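Long-range contacts in thiol-activated cytolysin (Desulfobulbus propionicus, PDB 6NAL), which probably forms pores in target-cell membranes, as a member of the thiol-activated, cholesterol-dependent cytolysin family of toxins: residues E38-I46 / P417-I425; G365-Y376 / L451-T462. All blocks are in the same frame, centred on the assembly; numbering follows the deposited sequence.

Both contacts reach one mixed sheet, through strand 349-372; residues 422-425 of contact 1 belong to the second sheet. In contact 1, hairpin 38-46 meets turn 417-425 through a single backbone hydrogen bond. Its grip comes from side chains, chiefly a guanidinium on a ring and a CH-pi contact. Contact 2 pairs strands 366-372 and 454-460 in parallel, and most of its bonds are backbone ones. Each contact is partly buried, with polar residues toward solvent. The centre of contact 1 lies about 31 Å, and that of contact 2 about 47 Å, from the centre of the chain. They touch where Leu418 packs on Ile368 and where the backbones of Leu418 and Gly366 probably hydrogen-bond.

Contact 1 of 2, residues E38-I46 / P417-I425; sequences ERFDDSTYI and PLRGNARNI
Ser43 and Tyr45 of one beta hairpin face Arg419 and Gly420 of the turn that links strand 412-418 to strand 422-432. The hairpin turns through a type II' turn from Asp41 to Thr44. The link is a type I turn from Arg419 to Ala422. One hydrogen bond joins the backbones, from Gly420 N to Ser43 O (3.0 Å, 146° at the hydrogen). Tyr45 CB comes within 3.5 Å of Gly420 C.

The guanidinium of Arg419 lies flat on the Phe40 ring. The planes differ by 6°, and Arg419 CZ is 3.4 Å from the Phe40 ring centroid, a cation-pi contact. The Arg419 chain bends at chi3 (-67°), which carries the group over the ring. Tyr45 CD1 sits over the opposite face of Phe40, off toward that ring's rim. Asn421 CG sits at the Phe40 edge, 3.7 Å from Phe40 CZ.

Asn421 CB stands over the centre of the Tyr45 ring, 3.5 Å from its centroid, in a CH-pi contact. Tyr45 OH lies 2.5 Å from Glu38 OE1, a bond so short that its length is doubtful; Glu38 OE1 also accepts from Tyr389 N. Arg423 NH1 bonds to Gly420 O (2.8 Å), in the plane of the guanidinium and of the carbonyl. That bond, bent at the hydrogen, ties Arg423 back to the turn.

Tyr45 also packs on Ile387 and Tyr389 of strand 378-389. Here a type II' hairpin near the start of the chain docks on the turn between the two sheets of the sandwich domain, consistent with the domain 2 to domain 4 join of cholesterol-dependent cytolysins.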
loop_
_atom_site.group_PDB
_atom_site.type_symbol
_atom_site.label_atom_id
_atom_site.label_comp_id
_atom_site.label_asym_id
_atom_site.label_seq_id
_atom_site.Cartn_x
_atom_site.Cartn_y
_atom_site.Cartn_z
ATOM N N GLU A 38 2.975 15.081 1.475
ATOM C CA GLU A 38 4.295 14.796 0.963
ATOM C C GLU A 38 5.256 15.882 1.405
ATOM O O GLU A 38 4.866 17.012 1.706
ATOM C CB GLU A 38 4.263 14.694 -0.577
ATOM C CG GLU A 38 3.931 16.060 -1.327
ATOM C CD GLU A 38 4.293 16.033 -2.869
ATOM O OE1 GLU A 38 4.224 14.960 -3.488
ATOM O OE2 GLU A 38 4.644 17.077 -3.461
ATOM N N ARG A 39 6.523 15.516 1.416
ATOM C CA ARG A 39 7.590 16.486 1.522
ATOM C C ARG A 39 8.884 15.825 1.086
ATOM O O ARG A 39 8.975 14.601 0.925
ATOM C CB ARG A 39 7.721 17.023 2.951
ATOM C CG ARG A 39 8.179 15.992 3.927
ATOM C CD ARG A 39 7.999 16.450 5.383
ATOM N NE ARG A 39 8.285 15.327 6.273
ATOM C CZ ARG A 39 9.515 14.982 6.619
ATOM N NH1 ARG A 39 10.536 15.709 6.173
ATOM N NH2 ARG A 39 9.711 13.939 7.419
ATOM N N PHE A 40 9.892 16.663 0.950
ATOM C CA PHE A 40 11.240 16.241 0.638
ATOM C C PHE A 40 12.189 16.521 1.780
ATOM O O PHE A 40 12.149 17.597 2.382
ATOM C CB PHE A 40 11.765 16.980 -0.578
ATOM C CG PHE A 40 11.145 16.551 -1.838
ATOM C CD1 PHE A 40 11.690 15.509 -2.555
ATOM C CD2 PHE A 40 10.008 17.183 -2.300
ATOM C CE1 PHE A 40 11.107 15.102 -3.749
ATOM C CE2 PHE A 40 9.412 16.776 -3.476
ATOM C CZ PHE A 40 9.973 15.742 -4.216
ATOM N N ASP A 41 13.083 15.576 2.019
ATOM C CA ASP A 41 14.239 15.752 2.899
ATOM C C ASP A 41 15.464 15.570 1.994
ATOM O O ASP A 41 16.021 14.474 1.889
ATOM C CB ASP A 41 14.219 14.767 4.063
ATOM C CG ASP A 41 15.547 14.730 4.819
ATOM O OD1 ASP A 41 16.429 15.580 4.504
ATOM O OD2 ASP A 41 15.692 13.861 5.727
ATOM N N ASP A 42 15.853 16.656 1.318
ATOM C CA ASP A 42 16.869 16.652 0.256
ATOM C C ASP A 42 16.396 15.783 -0.909
ATOM O O ASP A 42 15.342 16.082 -1.504
ATOM C CB ASP A 42 18.202 16.270 0.905
ATOM C CG ASP A 42 18.838 17.442 1.666
ATOM O OD1 ASP A 42 18.896 18.570 1.101
ATOM O OD2 ASP A 42 19.265 17.234 2.832
ATOM N N SER A 43 17.146 14.778 -1.333
ATOM C CA SER A 43 16.673 13.963 -2.436
ATOM C C SER A 43 15.653 12.936 -1.977
ATOM O O SER A 43 15.098 12.218 -2.810
ATOM C CB SER A 43 17.851 13.271 -3.171
ATOM O OG SER A 43 18.762 12.611 -2.322
ATOM N N THR A 44 15.385 12.845 -0.681
ATOM C CA THR A 44 14.467 11.837 -0.174
ATOM C C THR A 44 13.042 12.352 -0.199
ATOM O O THR A 44 12.766 13.511 0.137
ATOM C CB THR A 44 14.858 11.412 1.227
ATOM O OG1 THR A 44 16.195 10.918 1.177
ATOM C CG2 THR A 44 13.976 10.327 1.729
ATOM N N TYR A 45 12.147 11.476 -0.636
ATOM C CA TYR A 45 10.745 11.791 -0.848
ATOM C C TYR A 45 9.932 11.068 0.206
ATOM O O TYR A 45 10.047 9.841 0.342
ATOM C CB TYR A 45 10.281 11.326 -2.214
ATOM C CG TYR A 45 8.838 11.687 -2.588
ATOM C CD1 TYR A 45 8.350 12.993 -2.459
ATOM C CD2 TYR A 45 8.007 10.734 -3.136
ATOM C CE1 TYR A 45 7.078 13.317 -2.858
ATOM C CE2 TYR A 45 6.720 11.047 -3.518
ATOM C CZ TYR A 45 6.263 12.336 -3.361
ATOM O OH TYR A 45 4.984 12.614 -3.733
ATOM N N ILE A 46 9.114 11.814 0.941
ATOM C CA ILE A 46 8.475 11.275 2.134
ATOM C C ILE A 46 6.990 11.430 1.935
ATOM O O ILE A 46 6.497 12.550 1.815
ATOM C CB ILE A 46 8.960 11.973 3.411
ATOM C CG1 ILE A 46 10.469 11.732 3.556
ATOM C CG2 ILE A 46 8.227 11.414 4.577
ATOM C CD1 ILE A 46 11.178 12.677 4.451
ATOM N N PRO A 417 20.779 13.421 -11.720
ATOM C CA PRO A 417 20.243 13.171 -10.367
ATOM C C PRO A 417 18.716 13.226 -10.327
ATOM O O PRO A 417 18.081 14.117 -10.892
ATOM C CB PRO A 417 20.866 14.295 -9.526
ATOM C CG PRO A 417 20.914 15.470 -10.537
ATOM C CD PRO A 417 21.090 14.839 -11.949
ATOM N N LEU A 418 18.137 12.270 -9.594
ATOM C CA LEU A 418 16.702 12.101 -9.441
ATOM C C LEU A 418 16.315 12.055 -7.969
ATOM O O LEU A 418 16.975 11.397 -7.160
ATOM C CB LEU A 418 16.269 10.811 -10.136
ATOM C CG LEU A 418 16.354 10.894 -11.671
ATOM C CD1 LEU A 418 16.149 9.493 -12.221
ATOM C CD2 LEU A 418 15.334 11.858 -12.274
ATOM N N ARG A 419 15.205 12.700 -7.647
ATOM C CA ARG A 419 14.642 12.618 -6.319
ATOM C C ARG A 419 13.748 11.401 -6.210
ATOM O O ARG A 419 13.410 10.760 -7.186
ATOM C CB ARG A 419 13.890 13.890 -5.996
ATOM C CG ARG A 419 14.798 15.092 -6.128
ATOM C CD ARG A 419 14.245 16.317 -5.436
ATOM N NE ARG A 419 13.043 16.788 -6.114
ATOM C CZ ARG A 419 12.223 17.700 -5.601
ATOM N NH1 ARG A 419 12.505 18.223 -4.412
ATOM N NH2 ARG A 419 11.140 18.083 -6.267
ATOM N N GLY A 420 13.390 11.072 -4.976
ATOM C CA GLY A 420 12.656 9.859 -4.658
ATOM C C GLY A 420 11.245 9.805 -5.217
ATOM O O GLY A 420 10.629 8.734 -5.193
ATOM N N ASN A 421 10.718 10.916 -5.714
ATOM C CA ASN A 421 9.443 10.875 -6.407
ATOM C C ASN A 421 9.539 10.413 -7.867
ATOM O O ASN A 421 8.508 10.317 -8.534
ATOM C CB ASN A 421 8.782 12.249 -6.309
ATOM C CG ASN A 421 9.576 13.332 -6.991
ATOM O OD1 ASN A 421 10.811 13.305 -7.028
ATOM N ND2 ASN A 421 8.865 14.314 -7.525
ATOM N N ALA A 422 10.701 10.050 -8.379
ATOM C CA ALA A 422 10.782 9.601 -9.763
ATOM C C ALA A 422 10.616 8.092 -9.869
ATOM O O ALA A 422 11.258 7.351 -9.132
ATOM C CB ALA A 422 12.117 10.031 -10.358
ATOM N N ARG A 423 9.756 7.649 -10.790
ATOM C CA ARG A 423 9.498 6.239 -11.046
ATOM C C ARG A 423 9.646 5.940 -12.530
ATOM O O ARG A 423 9.696 6.849 -13.378
ATOM C CB ARG A 423 8.073 5.807 -10.685
ATOM C CG ARG A 423 7.490 6.388 -9.450
ATOM C CD ARG A 423 7.741 5.462 -8.245
ATOM N NE ARG A 423 6.891 5.879 -7.127
ATOM C CZ ARG A 423 7.299 6.651 -6.136
ATOM N NH1 ARG A 423 8.563 7.036 -6.120
ATOM N NH2 ARG A 423 6.453 7.017 -5.166
ATOM N N ASN A 424 9.621 4.640 -12.857
ATOM C CA ASN A 424 9.331 4.194 -14.235
ATOM C C ASN A 424 10.376 4.677 -15.240
ATOM O O ASN A 424 10.070 5.220 -16.305
ATOM C CB ASN A 424 7.925 4.654 -14.617
ATOM C CG ASN A 424 7.336 3.853 -15.734
ATOM O OD1 ASN A 424 7.962 2.926 -16.237
ATOM N ND2 ASN A 424 6.125 4.224 -16.159
ATOM N N ILE A 425 11.638 4.437 -14.890
ATOM C CA ILE A 425 12.759 4.959 -15.644
ATOM C C ILE A 425 12.897 4.179 -16.928
ATOM O O ILE A 425 12.875 2.945 -16.925
ATOM C CB ILE A 425 14.051 4.858 -14.832
ATOM C CG1 ILE A 425 14.183 5.963 -13.799
ATOM C CG2 ILE A 425 15.205 4.992 -15.724
ATOM C CD1 ILE A 425 13.185 5.886 -12.716
#

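Contact 2 of 2, residues G365-Y376 / L451-T462; sequences GGEIRLEHSGWY and LVPLRTVSIGGT
Strands 366-372 and 454-460 run parallel from Glu367 beside Leu454 to His372 beside Ile459. Their axes are 4.7 Å apart, at 13°. Backbone bonds alternate between the strands, starting with Glu367 N to Pro453 O. That bond is bent, and its N-H comes from above the carbonyl plane. The bond from Ser373 N to Ile459 O is nearly straight, at 174°, and Trp375 N to Gly461 O continues the pairing past the strands.

The tight side carries Ile368, Leu370 and His372 beside Arg455, Val457 and Ile459. Leu370 and Val457 point the same way, and Leu370 CD2 is only 3.2 Å from Val457 CG2, closer than usual. Ile459 CG1 meets His372 ND1 at 3.6 Å. Past the strands, Tyr376 CG stands between its backbone N and carbonyl carbon (chi1 51°). The ring reaches back, and Tyr376 OH bonds to Gly460 O (2.7 Å). His372 NE2 holds Tyr376 O in the plane of its ring. On this side, at the strand start, a water links Glu367 O with Val452 O.

The other face, with exposed Arg369 and Leu454, is looser, mostly polar and turned to solvent. Arg369 CG rests on Leu454 CD1 at 3.8 Å, and Glu371 OE1 lies 3.5 Å from Thr456 CG2. Arg369 NE is covered without a partner in the model. A second water links Ser373 OG with Ile459 O.

Arg455 reaches Asp474 in a salt bridge. Strand 412-418 flanks 366-372, and strand 465-471 flanks 454-460. Strands 378-389 and 422-432 of the second sheet cover the tight face.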
loop_
_atom_site.group_PDB
_atom_site.type_symbol
_atom_site.label_atom_id
_atom_site.label_comp_id
_atom_site.label_asym_id
_atom_site.label_seq_id
_atom_site.Cartn_x
_atom_site.Cartn_y
_atom_site.Cartn_z
ATOM N N GLY A 365 16.298 9.153 -3.235
ATOM C CA GLY A 365 16.698 9.590 -4.550
ATOM C C GLY A 365 17.724 8.630 -5.148
ATOM O O GLY A 365 18.000 7.536 -4.644
ATOM N N GLY A 366 18.260 9.055 -6.289
ATOM C CA GLY A 366 19.150 8.180 -7.025
ATOM C C GLY A 366 19.889 8.921 -8.114
ATOM O O GLY A 366 19.713 10.124 -8.311
ATOM N N GLU A 367 20.727 8.192 -8.835
ATOM C CA GLU A 367 21.452 8.801 -9.944
ATOM C C GLU A 367 21.428 7.855 -11.118
ATOM O O GLU A 367 21.396 6.633 -10.944
ATOM C CB GLU A 367 22.888 9.157 -9.551
ATOM C CG GLU A 367 22.927 10.406 -8.658
ATOM C CD GLU A 367 24.297 10.709 -8.038
ATOM O OE1 GLU A 367 25.276 9.956 -8.306
ATOM O OE2 GLU A 367 24.380 11.711 -7.276
ATOM N N ILE A 368 21.434 8.436 -12.321
ATOM C CA ILE A 368 21.741 7.717 -13.561
ATOM C C ILE A 368 23.028 8.293 -14.145
ATOM O O ILE A 368 23.079 9.477 -14.493
ATOM C CB ILE A 368 20.596 7.802 -14.582
ATOM C CG1 ILE A 368 19.328 7.131 -14.054
ATOM C CG2 ILE A 368 21.012 7.149 -15.924
ATOM C CD1 ILE A 368 18.101 7.588 -14.754
ATOM N N ARG A 369 24.069 7.460 -14.235
ATOM C CA ARG A 369 25.327 7.831 -14.884
ATOM C C ARG A 369 25.352 7.249 -16.291
ATOM O O ARG A 369 25.158 6.045 -16.474
ATOM C CB ARG A 369 26.552 7.330 -14.103
ATOM C CG ARG A 369 26.824 8.007 -12.767
ATOM C CD ARG A 369 28.316 8.098 -12.484
ATOM N NE ARG A 369 28.612 8.261 -11.056
ATOM C CZ ARG A 369 29.818 8.562 -10.579
ATOM N NH1 ARG A 369 30.842 8.739 -11.414
ATOM N NH2 ARG A 369 30.008 8.690 -9.273
ATOM N N LEU A 370 25.590 8.089 -17.279
ATOM C CA LEU A 370 25.745 7.658 -18.674
ATOM C C LEU A 370 27.206 7.779 -19.081
ATOM O O LEU A 370 27.844 8.767 -18.742
ATOM C CB LEU A 370 24.896 8.511 -19.601
ATOM C CG LEU A 370 23.449 8.581 -19.102
ATOM C CD1 LEU A 370 22.750 9.575 -20.037
ATOM C CD2 LEU A 370 22.706 7.234 -19.092
ATOM N N GLU A 371 27.756 6.753 -19.726
ATOM C CA GLU A 371 29.148 6.774 -20.155
ATOM C C GLU A 371 29.228 6.184 -21.545
ATOM O O GLU A 371 28.654 5.133 -21.842
ATOM C CB GLU A 371 30.052 6.018 -19.189
ATOM C CG GLU A 371 29.577 6.204 -17.729
ATOM C CD GLU A 371 30.558 5.709 -16.652
ATOM O OE1 GLU A 371 30.632 4.478 -16.430
ATOM O OE2 GLU A 371 31.219 6.563 -15.998
ATOM N N HIS A 372 29.895 6.923 -22.392
ATOM C CA HIS A 372 30.113 6.562 -23.774
ATOM C C HIS A 372 31.616 6.559 -23.995
ATOM O O HIS A 372 32.281 7.585 -23.801
ATOM C CB HIS A 372 29.425 7.568 -24.666
ATOM C CG HIS A 372 29.728 7.429 -26.119
ATOM N ND1 HIS A 372 30.069 6.231 -26.701
ATOM C CD2 HIS A 372 29.682 8.341 -27.121
ATOM C CE1 HIS A 372 30.212 6.408 -28.003
ATOM N NE2 HIS A 372 29.980 7.680 -28.285
ATOM N N SER A 373 32.149 5.418 -24.373
ATOM C CA SER A 373 33.553 5.330 -24.757
ATOM C C SER A 373 33.705 4.723 -26.138
ATOM O O SER A 373 34.827 4.449 -26.556
ATOM C CB SER A 373 34.340 4.478 -23.763
ATOM O OG SER A 373 33.861 3.141 -23.891
ATOM N N GLY A 374 32.610 4.512 -26.865
ATOM C CA GLY A 374 32.698 3.854 -28.152
ATOM C C GLY A 374 33.206 4.760 -29.266
ATOM O O GLY A 374 33.218 5.982 -29.160
ATOM N N TRP A 375 33.683 4.127 -30.338
ATOM C CA TRP A 375 34.294 4.802 -31.489
ATOM C C TRP A 375 33.218 5.110 -32.548
ATOM O O TRP A 375 33.240 4.681 -33.689
ATOM C CB TRP A 375 35.427 3.932 -32.048
ATOM C CG TRP A 375 36.637 3.983 -31.192
ATOM C CD1 TRP A 375 36.805 4.720 -30.010
ATOM C CD2 TRP A 375 37.883 3.211 -31.398
ATOM N NE1 TRP A 375 38.085 4.393 -29.518
ATOM C CE2 TRP A 375 38.694 3.429 -30.295
ATOM C CE3 TRP A 375 38.364 2.341 -32.420
ATOM C CZ2 TRP A 375 40.027 2.947 -30.261
ATOM C CZ3 TRP A 375 39.628 1.815 -32.324
ATOM C CH2 TRP A 375 40.459 2.163 -31.300
ATOM N N TYR A 376 32.191 5.836 -32.127
ATOM C CA TYR A 376 31.043 6.130 -32.983
ATOM C C TYR A 376 30.259 7.250 -32.298
ATOM O O TYR A 376 30.559 7.625 -31.174
ATOM C CB TYR A 376 30.158 4.905 -33.241
ATOM C CG TYR A 376 29.723 4.147 -31.991
ATOM C CD1 TYR A 376 28.719 4.642 -31.172
ATOM C CD2 TYR A 376 30.321 2.937 -31.635
ATOM C CE1 TYR A 376 28.336 3.961 -30.013
ATOM C CE2 TYR A 376 29.948 2.246 -30.482
ATOM C CZ TYR A 376 28.949 2.747 -29.675
ATOM O OH TYR A 376 28.532 2.064 -28.534
ATOM N N LEU A 451 13.887 3.280 -9.583
ATOM C CA LEU A 451 14.907 4.193 -9.104
ATOM C C LEU A 451 15.730 3.464 -8.052
ATOM O O LEU A 451 15.212 3.089 -6.998
ATOM C CB LEU A 451 14.271 5.446 -8.517
ATOM C CG LEU A 451 15.242 6.524 -8.073
ATOM C CD1 LEU A 451 16.060 7.043 -9.224
ATOM C CD2 LEU A 451 14.445 7.639 -7.417
ATOM N N VAL A 452 17.002 3.255 -8.343
ATOM C CA VAL A 452 17.949 2.642 -7.418
ATOM C C VAL A 452 19.003 3.700 -7.119
ATOM O O VAL A 452 19.040 4.755 -7.775
ATOM C CB VAL A 452 18.546 1.373 -8.032
ATOM C CG1 VAL A 452 17.413 0.386 -8.438
ATOM C CG2 VAL A 452 19.398 1.725 -9.232
ATOM N N PRO A 453 19.871 3.492 -6.150
ATOM C CA PRO A 453 20.796 4.584 -5.801
ATOM C C PRO A 453 21.769 4.950 -6.907
ATOM O O PRO A 453 22.012 6.145 -7.157
ATOM C CB PRO A 453 21.489 4.045 -4.546
ATOM C CG PRO A 453 20.389 3.191 -3.877
ATOM C CD PRO A 453 19.722 2.501 -5.070
ATOM N N LEU A 454 22.324 3.967 -7.603
ATOM C CA LEU A 454 23.207 4.275 -8.720
ATOM C C LEU A 454 22.956 3.310 -9.859
ATOM O O LEU A 454 23.155 2.106 -9.700
ATOM C CB LEU A 454 24.671 4.211 -8.303
ATOM C CG LEU A 454 25.606 4.582 -9.467
ATOM C CD1 LEU A 454 25.618 6.086 -9.718
ATOM C CD2 LEU A 454 27.004 4.081 -9.195
ATOM N N ARG A 455 22.547 3.844 -11.006
ATOM C CA ARG A 455 22.388 3.070 -12.225
ATOM C C ARG A 455 23.372 3.624 -13.244
ATOM O O ARG A 455 23.401 4.837 -13.484
ATOM C CB ARG A 455 20.952 3.140 -12.742
ATOM C CG ARG A 455 20.718 2.195 -13.901
ATOM C CD ARG A 455 19.316 2.174 -14.391
ATOM N NE ARG A 455 18.364 1.746 -13.369
ATOM C CZ ARG A 455 18.048 0.486 -13.137
ATOM N NH1 ARG A 455 18.648 -0.469 -13.820
ATOM N NH2 ARG A 455 17.162 0.183 -12.203
ATOM N N THR A 456 24.182 2.746 -13.830
ATOM C CA THR A 456 25.218 3.133 -14.782
ATOM C C THR A 456 24.939 2.436 -16.097
ATOM O O THR A 456 24.717 1.227 -16.113
ATOM C CB THR A 456 26.603 2.730 -14.287
ATOM O OG1 THR A 456 26.877 3.359 -13.038
ATOM C CG2 THR A 456 27.667 3.169 -15.247
ATOM N N VAL A 457 24.928 3.178 -17.194
ATOM C CA VAL A 457 24.841 2.560 -18.511
ATOM C C VAL A 457 26.063 2.980 -19.304
ATOM O O VAL A 457 26.302 4.179 -19.494
ATOM C CB VAL A 457 23.534 2.900 -19.255
ATOM C CG1 VAL A 457 22.333 2.802 -18.324
ATOM C CG2 VAL A 457 23.557 4.224 -19.875
ATOM N N SER A 458 26.860 1.997 -19.724
ATOM C CA SER A 458 28.084 2.227 -20.485
ATOM C C SER A 458 27.898 1.692 -21.891
ATOM O O SER A 458 27.443 0.564 -22.070
ATOM C CB SER A 458 29.288 1.528 -19.847
ATOM O OG SER A 458 29.386 1.843 -18.475
ATOM N N ILE A 459 28.225 2.480 -22.876
ATOM C CA ILE A 459 28.317 1.933 -24.211
ATOM C C ILE A 459 29.761 2.087 -24.648
ATOM O O ILE A 459 30.451 3.038 -24.267
ATOM C CB ILE A 459 27.353 2.596 -25.216
ATOM C CG1 ILE A 459 27.558 4.097 -25.273
ATOM C CG2 ILE A 459 25.928 2.230 -24.898
ATOM C CD1 ILE A 459 26.721 4.726 -26.361
ATOM N N GLY A 460 30.224 1.131 -25.430
ATOM C CA GLY A 460 31.542 1.208 -26.010
ATOM C C GLY A 460 31.566 0.467 -27.324
ATOM O O GLY A 460 30.509 0.252 -27.948
ATOM N N GLY A 461 32.761 0.059 -27.749
ATOM C CA GLY A 461 32.863 -0.724 -28.958
ATOM C C GLY A 461 33.099 0.161 -30.155
ATOM O O GLY A 461 33.572 1.298 -30.031
ATOM N N THR A 462 32.807 -0.385 -31.328
ATOM C CA THR A 462 32.979 0.333 -32.584
ATOM C C THR A 462 31.660 0.306 -33.319
ATOM O O THR A 462 30.722 -0.350 -32.872
ATOM C CB THR A 462 34.024 -0.307 -33.501
ATOM O OG1 THR A 462 33.482 -1.552 -33.935
ATOM C CG2 THR A 462 35.360 -0.488 -32.790
HETATM O O HOH W 1 19.000 5.224 -10.502
HETATM O O HOH W 2 31.866 2.948 -21.720
#